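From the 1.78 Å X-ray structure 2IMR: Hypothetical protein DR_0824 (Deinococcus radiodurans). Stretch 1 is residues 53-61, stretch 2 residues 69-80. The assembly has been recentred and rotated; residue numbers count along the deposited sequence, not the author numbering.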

# COMPACT_ATOMS: atom_id res chain seq x y z
N ALA A 53 -9.38 -15.28 -8.30
CA ALA A 53 -8.62 -16.39 -7.74
C ALA A 53 -9.51 -17.62 -7.63
O ALA A 53 -10.74 -17.50 -7.66
CB ALA A 53 -8.07 -16.02 -6.37
N GLN A 54 -8.89 -18.79 -7.50
CA GLN A 54 -9.62 -20.05 -7.42
C GLN A 54 -9.14 -20.91 -6.25
O GLN A 54 -7.95 -20.96 -5.95
CB GLN A 54 -9.42 -20.81 -8.74
CG GLN A 54 -9.27 -19.88 -9.93
CD GLN A 54 -8.93 -20.59 -11.23
OE1 GLN A 54 -8.47 -19.96 -12.19
NE2 GLN A 54 -9.16 -21.90 -11.26
N SER A 55 -10.07 -21.60 -5.60
CA SER A 55 -9.72 -22.44 -4.46
C SER A 55 -10.70 -23.60 -4.27
O SER A 55 -11.90 -23.39 -4.18
CB SER A 55 -9.68 -21.59 -3.19
OG SER A 55 -9.46 -22.38 -2.04
N PRO A 56 -10.18 -24.84 -4.21
CA PRO A 56 -8.76 -25.21 -4.31
C PRO A 56 -8.22 -24.91 -5.70
O PRO A 56 -8.97 -24.56 -6.60
CB PRO A 56 -8.77 -26.71 -4.00
CG PRO A 56 -9.97 -26.87 -3.11
CD PRO A 56 -10.99 -26.01 -3.82
N GLY A 57 -6.90 -25.05 -5.87
CA GLY A 57 -6.30 -24.76 -7.15
C GLY A 57 -5.28 -25.80 -7.61
O GLY A 57 -4.85 -26.65 -6.83
N GLY A 58 -4.90 -25.71 -8.87
CA GLY A 58 -3.93 -26.64 -9.42
C GLY A 58 -3.35 -26.13 -10.73
O GLY A 58 -3.95 -25.29 -11.40
N VAL A 59 -2.17 -26.64 -11.07
CA VAL A 59 -1.49 -26.26 -12.29
C VAL A 59 -0.83 -27.50 -12.87
O VAL A 59 -0.08 -28.18 -12.17
CB VAL A 59 -0.40 -25.21 -12.04
CG1 VAL A 59 0.27 -24.83 -13.34
CG2 VAL A 59 -1.00 -23.97 -11.38
N VAL A 60 -1.11 -27.82 -14.12
CA VAL A 60 -0.47 -28.97 -14.73
C VAL A 60 0.72 -28.45 -15.51
O VAL A 60 0.59 -27.56 -16.34
CB VAL A 60 -1.41 -29.75 -15.67
CG1 VAL A 60 -0.65 -30.88 -16.35
CG2 VAL A 60 -2.57 -30.33 -14.88
N VAL A 61 1.89 -29.00 -15.21
CA VAL A 61 3.10 -28.57 -15.88
C VAL A 61 3.69 -29.71 -16.68
O VAL A 61 3.73 -30.85 -16.23
CB VAL A 61 4.14 -28.06 -14.85
CG1 VAL A 61 5.39 -27.58 -15.56
CG2 VAL A 61 3.53 -26.93 -14.03
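Stretch 2, residues 69-80: AGHPDELRRQYP

Stretch 2 meets stretch 1 first as a strand and then as a helix. Residues 57-61 are extended, and Ala69 and Gly70, the end of a strand that begins earlier in the chain, run antiparallel to them. The register pairs Gly58 with Gly70 and Val59 with Ala69, with CA-CA distances of 5.8 Å and 4.4 Å, respectively. Gly58 and Gly70 form the hydrogen-bonded pair: Gly70 N donates to Gly58 O at 3.2 Å with a fairly straight geometry, whereas the return bond from Gly58 N to Gly70 O, 3.1 Å long, is bent to 127° and weak. Val59 and Ala69 form the adjoining non-hydrogen-bonded pair.

After Gly70 the chain leaves the sheet. His71 occupies the N-cap position, and residues 72-78 form a helix that turns back along strand 57-61. The N-to-C directions of helix and strand differ by 33°, so the two run roughly the same way, and their axes approach to 7.6 Å. The backbone bond from Tyr79 N to Leu75 O (2.7 Å) spans the last turn, and Tyr79 is the first residue to leave helical torsions.

The close approach of the helix is made over glycine. Gly58 C lies 3.5 Å from Leu75 CD1, and Gly57 C lies 3.7 Å from Pro72 CD. An ideal CB on Gly58 would fall only 3.1 Å from Leu75 CD1 and 3.5 Å from Pro72 CB, so the absence of a side chain leaves the space that these two residues use. Pro72 also packs against Pro56, which follows a cis peptide bond: Pro56 O is 3.5 Å from Pro72 CD, and Pro56 CB is 4.0 Å from Pro72 CG.

Farther along, Val60 points toward the helix and has the largest area covered by stretch 2 of any residue in stretch 1. Its CG2 lies 3.9 Å from Leu75 CD1 and 3.7 Å from Tyr79 CD1, while Val60 CG1 sits over one face of the Tyr79 ring, 3.9 Å from its centroid and 5° off the normal, a CH-pi contact. The neighbouring valine faces the other way: Val59 CG2 meets Ala69 CB at 4.3 Å, on the face of the sheet shared by that pair.

At the other end, Gln54 extends its amide to the turn into the helix, bringing NE2 within 3.1 Å of Gly70 CA. His71 CE1 approaches Pro56 CD at 4.0 Å, and His71 NE2 donates a 2.6 Å hydrogen bond to Asp73 OD1 within its own stretch.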

# COMPACT_ATOMS: atom_id res chain seq x y z
N ALA A 69 -4.24 -24.44 -16.08
CA ALA A 69 -4.35 -23.91 -14.73
C ALA A 69 -5.82 -23.65 -14.43
O ALA A 69 -6.51 -22.97 -15.19
CB ALA A 69 -3.56 -22.62 -14.60
N GLY A 70 -6.29 -24.23 -13.33
CA GLY A 70 -7.68 -24.06 -12.94
C GLY A 70 -8.00 -24.92 -11.74
O GLY A 70 -7.14 -25.14 -10.88
N HIS A 71 -9.22 -25.42 -11.67
CA HIS A 71 -9.62 -26.27 -10.56
C HIS A 71 -8.93 -27.62 -10.72
O HIS A 71 -8.86 -28.17 -11.82
CB HIS A 71 -11.14 -26.47 -10.54
CG HIS A 71 -11.62 -27.20 -9.33
ND1 HIS A 71 -12.17 -26.55 -8.24
CD2 HIS A 71 -11.57 -28.51 -9.00
CE1 HIS A 71 -12.43 -27.44 -7.29
NE2 HIS A 71 -12.08 -28.63 -7.73
N PRO A 72 -8.42 -28.19 -9.61
CA PRO A 72 -7.73 -29.48 -9.59
C PRO A 72 -8.51 -30.70 -10.05
O PRO A 72 -7.96 -31.55 -10.76
CB PRO A 72 -7.26 -29.60 -8.14
CG PRO A 72 -8.28 -28.82 -7.38
CD PRO A 72 -8.46 -27.60 -8.26
N ASP A 73 -9.78 -30.81 -9.66
CA ASP A 73 -10.57 -31.97 -10.07
C ASP A 73 -10.69 -31.99 -11.58
O ASP A 73 -10.63 -33.05 -12.20
CB ASP A 73 -11.96 -31.94 -9.42
CG ASP A 73 -11.90 -32.16 -7.92
OD1 ASP A 73 -11.66 -31.18 -7.18
OD2 ASP A 73 -12.08 -33.32 -7.48
N GLU A 74 -10.87 -30.82 -12.18
CA GLU A 74 -10.94 -30.73 -13.63
C GLU A 74 -9.66 -31.33 -14.20
O GLU A 74 -9.69 -32.08 -15.18
CB GLU A 74 -11.07 -29.27 -14.08
CG GLU A 74 -12.46 -28.68 -13.95
CD GLU A 74 -13.46 -29.33 -14.89
OE1 GLU A 74 -13.29 -29.19 -16.13
OE2 GLU A 74 -14.41 -29.98 -14.41
N LEU A 75 -8.53 -31.01 -13.56
CA LEU A 75 -7.22 -31.47 -14.00
C LEU A 75 -6.97 -32.97 -13.82
O LEU A 75 -6.43 -33.63 -14.71
CB LEU A 75 -6.13 -30.66 -13.29
CG LEU A 75 -6.26 -29.14 -13.40
CD1 LEU A 75 -5.15 -28.45 -12.62
CD2 LEU A 75 -6.20 -28.74 -14.87
N ARG A 76 -7.35 -33.52 -12.67
CA ARG A 76 -7.13 -34.94 -12.43
C ARG A 76 -7.94 -35.75 -13.44
O ARG A 76 -7.62 -36.90 -13.74
CB ARG A 76 -7.55 -35.31 -11.01
N ARG A 77 -8.99 -35.12 -13.98
CA ARG A 77 -9.85 -35.76 -14.96
C ARG A 77 -9.30 -35.57 -16.37
O ARG A 77 -9.53 -36.40 -17.25
CB ARG A 77 -11.27 -35.19 -14.87
N GLN A 78 -8.57 -34.48 -16.58
CA GLN A 78 -7.99 -34.20 -17.89
C GLN A 78 -6.62 -34.85 -18.04
O GLN A 78 -6.18 -35.14 -19.16
CB GLN A 78 -7.85 -32.69 -18.08
CG GLN A 78 -9.16 -31.94 -17.99
CD GLN A 78 -8.97 -30.43 -17.97
OE1 GLN A 78 -8.47 -29.85 -18.94
NE2 GLN A 78 -9.35 -29.80 -16.87
N TYR A 79 -5.94 -35.08 -16.92
CA TYR A 79 -4.62 -35.71 -16.92
C TYR A 79 -4.59 -36.80 -15.84
O TYR A 79 -4.05 -36.60 -14.76
CB TYR A 79 -3.53 -34.67 -16.63
CG TYR A 79 -3.54 -33.48 -17.55
CD1 TYR A 79 -4.40 -32.40 -17.33
CD2 TYR A 79 -2.70 -33.43 -18.67
CE1 TYR A 79 -4.42 -31.31 -18.19
CE2 TYR A 79 -2.72 -32.35 -19.54
CZ TYR A 79 -3.58 -31.29 -19.30
OH TYR A 79 -3.58 -30.21 -20.15
N PRO A 80 -5.18 -37.97 -16.14
CA PRO A 80 -5.21 -39.09 -15.19
C PRO A 80 -3.87 -39.74 -14.88
O PRO A 80 -3.71 -40.39 -13.85
CB PRO A 80 -6.19 -40.06 -15.84
CG PRO A 80 -5.95 -39.84 -17.30
CD PRO A 80 -5.89 -38.33 -17.38